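Amidase, hydantoinase/carbamoylase family (Burkholderia vietnamiensis, PDB 5I4M) probably hydrolyses the carbamoyl carbon-nitrogen bond of N-carbamoyl-L-amino acids, as a two-zinc amidase of the peptidase M20 family. Local coordinates at the interface of chains A and B. Numbering follows the deposited sequence. Chains: chain A/B, Amidase, hydantoinase/carbamoylase family.

Contact 1: the interface of chains A and B. Residues chain A 213-216, 376-377; chain B 247, 249-250.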
loop_
_atom_site.group_PDB
_atom_site.type_symbol
_atom_site.label_atom_id
_atom_site.label_comp_id
_atom_site.label_asym_id
_atom_site.label_seq_id
_atom_site.Cartn_x
_atom_site.Cartn_y
_atom_site.Cartn_z
ATOM N N GLU A 213 28.138 -7.051 8.631
ATOM C CA GLU A 213 27.810 -8.253 7.864
ATOM C C GLU A 213 26.368 -8.243 7.353
ATOM O O GLU A 213 26.099 -8.683 6.224
ATOM C CB GLU A 213 28.043 -9.496 8.715
ATOM C CG GLU A 213 27.693 -10.773 7.953
ATOM C CD GLU A 213 27.619 -11.987 8.852
ATOM O OE1 GLU A 213 26.904 -12.942 8.498
ATOM O OE2 GLU A 213 28.256 -11.976 9.917
ATOM N N GLN A 214 25.427 -7.789 8.186
ATOM C CA GLN A 214 23.990 -7.823 7.926
ATOM C C GLN A 214 23.431 -9.239 7.959
ATOM O O GLN A 214 22.314 -9.480 7.487
ATOM C CB GLN A 214 23.642 -7.136 6.600
ATOM C CG GLN A 214 24.144 -5.701 6.559
ATOM C CD GLN A 214 23.835 -5.029 5.249
ATOM O OE1 GLN A 214 24.434 -5.357 4.229
ATOM N NE2 GLN A 214 22.900 -4.077 5.266
ATOM N N GLY A 215 24.196 -10.172 8.512
ATOM C CA GLY A 215 23.750 -11.523 8.762
ATOM C C GLY A 215 24.412 -12.052 10.020
ATOM O O GLY A 215 25.253 -11.380 10.626
ATOM N N PRO A 216 24.079 -13.282 10.414
ATOM C CA PRO A 216 24.403 -13.763 11.764
ATOM C C PRO A 216 25.713 -14.521 11.911
ATOM O O PRO A 216 26.034 -14.919 13.037
ATOM C CB PRO A 216 23.227 -14.701 12.047
ATOM C CG PRO A 216 22.986 -15.340 10.695
ATOM C CD PRO A 216 23.161 -14.195 9.707
ATOM N N GLY A 376 26.099 -11.124 1.456
ATOM C CA GLY A 376 24.749 -11.453 1.049
ATOM C C GLY A 376 24.018 -10.239 0.517
ATOM O O GLY A 376 23.038 -10.362 -0.226
ATOM N N ALA A 377 24.479 -9.055 0.907
ATOM C CA ALA A 377 23.935 -7.813 0.379
ATOM C C ALA A 377 24.801 -7.307 -0.767
ATOM O O ALA A 377 25.930 -7.762 -0.976
ATOM C CB ALA A 377 23.852 -6.742 1.470
ATOM N N HIS B 247 16.656 -7.720 6.576
ATOM C CA HIS B 247 17.229 -7.566 5.244
ATOM C C HIS B 247 16.696 -8.637 4.296
ATOM O O HIS B 247 16.640 -9.821 4.640
ATOM C CB HIS B 247 18.752 -7.650 5.310
ATOM C CG HIS B 247 19.425 -6.917 4.200
ATOM N ND1 HIS B 247 19.308 -7.301 2.881
ATOM C CD2 HIS B 247 20.181 -5.793 4.204
ATOM C CE1 HIS B 247 19.981 -6.455 2.120
ATOM N NE2 HIS B 247 20.523 -5.532 2.900
ATOM N N GLY B 249 18.211 -9.765 1.793
ATOM C CA GLY B 249 19.318 -10.614 1.432
ATOM C C GLY B 249 19.746 -11.565 2.537
ATOM O O GLY B 249 19.193 -12.660 2.692
ATOM N N PRO B 250 20.744 -11.154 3.338
ATOM C CA PRO B 250 21.387 -12.097 4.266
ATOM C C PRO B 250 20.602 -12.459 5.522
ATOM O O PRO B 250 21.206 -12.946 6.481
ATOM C CB PRO B 250 22.701 -11.386 4.633
ATOM C CG PRO B 250 22.470 -9.943 4.323
ATOM C CD PRO B 250 21.519 -9.908 3.179
#
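B:Pro250 leans on A:Gln214 and A:Gly376, and this van der Waals packing makes up most of the contact. The pyrrolidine ring of B:Pro250 presents CG to the backbone carbonyl of A:Gln214, 3.2 Å from its O, and the same CG touches A:Gln214 CB. CD on the neighbouring corner of the ring lies 3.7 Å from the carbonyl carbon of A:Gly376. Proline suits the place because its closed ring is rigid and apolar, while glycine, lacking a side chain, lets that ring come down onto the main chain. B:Pro250 loses 67 Å² of surface here. Within chain B, its CG also lies over one B:His247 ring face, towards the rim.

The second kind of contact is amide against imidazole. A:Gln214 runs extended from CG and brings its carboxamide beside B:His247, with NE2 3.4 Å from the ring carbon CD2. The amide and ring planes stand 78° apart, nearly perpendicular, and the two groups touch without a hydrogen bond. A:Ala377 adds its small methyl, CB lying 3.8 Å from B:His247 NE2.

Polar bonding here stays within chain B. B:Gly249 N donates to B:His247 ND1 over 2.9 Å, fairly straight and in the ring plane, which helps fix the rotation of the imidazole and, with CG anti to the backbone N (chi1 -154°), directs NE2 towards chain A.

Both A:Gln214 and B:His247 bind 3-phosphoglycerate, so chain B contributes a residue to a ligand pocket of chain A. The ligand may come from purification or crystallisation; the structure alone shows no role for it. The chain A residues lie in loops just after strands 206-212 and 370-375; chain B supplies the end of strand 246-247 and the following loop.

Contact 2: the interface of chains A and B. Residues chain A 260, 290, 293-294, 297, 299; chain B 285-289.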
loop_
_atom_site.group_PDB
_atom_site.type_symbol
_atom_site.label_atom_id
_atom_site.label_comp_id
_atom_site.label_asym_id
_atom_site.label_seq_id
_atom_site.Cartn_x
_atom_site.Cartn_y
_atom_site.Cartn_z
ATOM N N LEU A 260 -5.063 -8.795 -6.551
ATOM C CA LEU A 260 -4.383 -9.093 -5.296
ATOM C C LEU A 260 -4.343 -10.594 -5.025
ATOM O O LEU A 260 -3.382 -11.097 -4.438
ATOM C CB LEU A 260 -5.058 -8.329 -4.145
ATOM C CG LEU A 260 -4.457 -8.533 -2.749
ATOM C CD1 LEU A 260 -2.986 -8.144 -2.755
ATOM C CD2 LEU A 260 -5.226 -7.722 -1.703
ATOM N N VAL A 290 -1.594 -1.733 -3.807
ATOM C CA VAL A 290 -2.878 -2.277 -4.249
ATOM C C VAL A 290 -3.765 -1.138 -4.730
ATOM O O VAL A 290 -3.797 -0.069 -4.111
ATOM C CB VAL A 290 -3.556 -3.054 -3.103
ATOM C CG1 VAL A 290 -4.928 -3.604 -3.528
ATOM C CG2 VAL A 290 -2.629 -4.165 -2.591
ATOM N N ASN A 293 -7.471 -0.278 -3.470
ATOM C CA ASN A 293 -7.200 -0.465 -2.037
ATOM C C ASN A 293 -8.407 -0.074 -1.183
ATOM O O ASN A 293 -8.264 0.471 -0.086
ATOM C CB ASN A 293 -5.951 0.301 -1.589
ATOM C CG ASN A 293 -5.170 -0.438 -0.512
ATOM O OD1 ASN A 293 -5.215 -1.666 -0.432
ATOM N ND2 ASN A 293 -4.453 0.310 0.325
ATOM N N SER A 294 -9.606 -0.361 -1.679
ATOM C CA SER A 294 -10.837 -0.150 -0.924
ATOM C C SER A 294 -11.377 -1.502 -0.476
ATOM O O SER A 294 -11.427 -2.444 -1.271
ATOM C CB SER A 294 -11.875 0.594 -1.770
ATOM O OG SER A 294 -13.081 0.782 -1.042
ATOM N N VAL A 297 -13.949 -3.411 -2.648
ATOM C CA VAL A 297 -13.687 -3.438 -4.087
ATOM C C VAL A 297 -12.648 -4.521 -4.347
ATOM O O VAL A 297 -11.555 -4.474 -3.773
ATOM C CB VAL A 297 -13.173 -2.080 -4.605
ATOM C CG1 VAL A 297 -12.940 -2.133 -6.123
ATOM C CG2 VAL A 297 -14.146 -0.951 -4.245
ATOM N N PRO A 299 -9.586 -5.910 -5.908
ATOM C CA PRO A 299 -8.473 -5.108 -6.434
ATOM C C PRO A 299 -8.273 -5.350 -7.926
ATOM O O PRO A 299 -8.241 -6.495 -8.386
ATOM C CB PRO A 299 -7.272 -5.584 -5.609
ATOM C CG PRO A 299 -7.885 -6.012 -4.297
ATOM C CD PRO A 299 -9.189 -6.684 -4.718
ATOM N N VAL B 285 -10.383 -9.851 -0.116
ATOM C CA VAL B 285 -9.453 -8.930 0.534
ATOM C C VAL B 285 -9.270 -7.755 -0.421
ATOM O O VAL B 285 -8.684 -7.910 -1.499
ATOM C CB VAL B 285 -8.111 -9.601 0.857
ATOM C CG1 VAL B 285 -7.116 -8.584 1.430
ATOM C CG2 VAL B 285 -8.314 -10.737 1.852
ATOM N N GLY B 286 -9.777 -6.582 -0.045
ATOM C CA GLY B 286 -9.719 -5.446 -0.950
ATOM C C GLY B 286 -8.719 -4.376 -0.554
ATOM O O GLY B 286 -8.347 -3.523 -1.369
ATOM N N MET B 287 -8.283 -4.395 0.701
ATOM C CA MET B 287 -7.402 -3.352 1.215
ATOM C C MET B 287 -6.216 -3.977 1.926
ATOM O O MET B 287 -6.375 -4.917 2.708
ATOM C CB MET B 287 -8.150 -2.412 2.171
ATOM C CG MET B 287 -7.288 -1.321 2.783
ATOM S SD MET B 287 -8.315 -0.289 3.856
ATOM C CE MET B 287 -7.138 0.931 4.451
ATOM N N MET B 288 -5.023 -3.449 1.647
ATOM C CA MET B 288 -3.807 -3.955 2.264
ATOM C C MET B 288 -2.808 -2.815 2.371
ATOM O O MET B 288 -2.694 -1.993 1.460
ATOM C CB MET B 288 -3.207 -5.117 1.459
ATOM C CG MET B 288 -2.010 -5.752 2.121
ATOM S SD MET B 288 -1.405 -7.214 1.252
ATOM C CE MET B 288 -2.601 -8.410 1.822
ATOM N N GLN B 289 -2.094 -2.761 3.494
ATOM C CA GLN B 289 -1.051 -1.761 3.705
ATOM C C GLN B 289 0.172 -2.481 4.242
ATOM O O GLN B 289 0.103 -3.086 5.313
ATOM C CB GLN B 289 -1.497 -0.682 4.692
ATOM C CG GLN B 289 -2.716 0.113 4.271
ATOM C CD GLN B 289 -3.239 0.999 5.393
ATOM O OE1 GLN B 289 -3.236 0.607 6.553
ATOM N NE2 GLN B 289 -3.682 2.199 5.045
HETATM O O HOH W 1 -9.309 -2.677 -3.701
HETATM O O HOH W 2 -1.306 -1.271 -0.862
#
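A:Asn293 lays its carboxamide against the main chain of B:Met288 and uses both ends of the amide. Its OD1 accepts the backbone N-H of B:Met288 at 2.7 Å, a fairly straight bond with the donor tilted 22° from the carbonyl plane. ND2 donates to the carbonyl O of the same residue at 3.1 Å, a longer and more bent bond that meets it from above the carbonyl plane. Beside these bonds A:Asn293 OD1 and B:Met288 O, both acceptors, lie an unfavourable 3.2 Å apart. Asparagine fits because one short side chain carries a donor and an acceptor, and it tolerates the left-handed backbone conformation found here.

B:Met287 passes alongside. With CG anti to the backbone N (chi1 178°), its extended chain runs past the carbonyl O of A:Asn293, which CG meets at 3.5 Å. An unbranched, flexible thioether side chain can follow such a polar loop without demanding bonds from it.

At the other end of the patch A:Leu260 and B:Val285 cross obliquely: the leucine methyl CD2 touches the valine methyl CG1 at 3.8 Å and also lies near the B:Val285 carbonyl. A:Pro299 sets the edge of its ring, CG and CD, against that carbonyl and B:Gly286 CA; the bare glycine admits this close approach.

Water completes the polar links. One molecule lies 2.7 Å from B:Gly286 O and also meets A:Ser294 N, A:Ser294 O and A:Val297 O. It can donate to at most two of these carbonyls at a time, A:Ser294 O, at 3.2 Å from the water, being the likely weak one. A second water connects A:Val290 N with B:Met288 O.

By tying a loop of one subunit to the start of strand 288-291 in the other, the site probably helps hold together a dimer of the kind M20 dimerisation domains form.

The C-alpha centres of contact 1 and contact 2 lie about 31 Å apart, and the two share no residue. Both belong to one two-fold symmetric interface, so each recurs with the chains exchanged. In contact 2, residues from the M20 dimerisation region of both subunits meet. Contact 1 instead brings that region of chain B against loops of chain A beside the ligand pocket. Contact 2 thus lies where the two dimerisation regions join, and contact 1 lies out towards a catalytic pocket. Together they suggest that dimer assembly helps place a histidine of one subunit near the active site of the other.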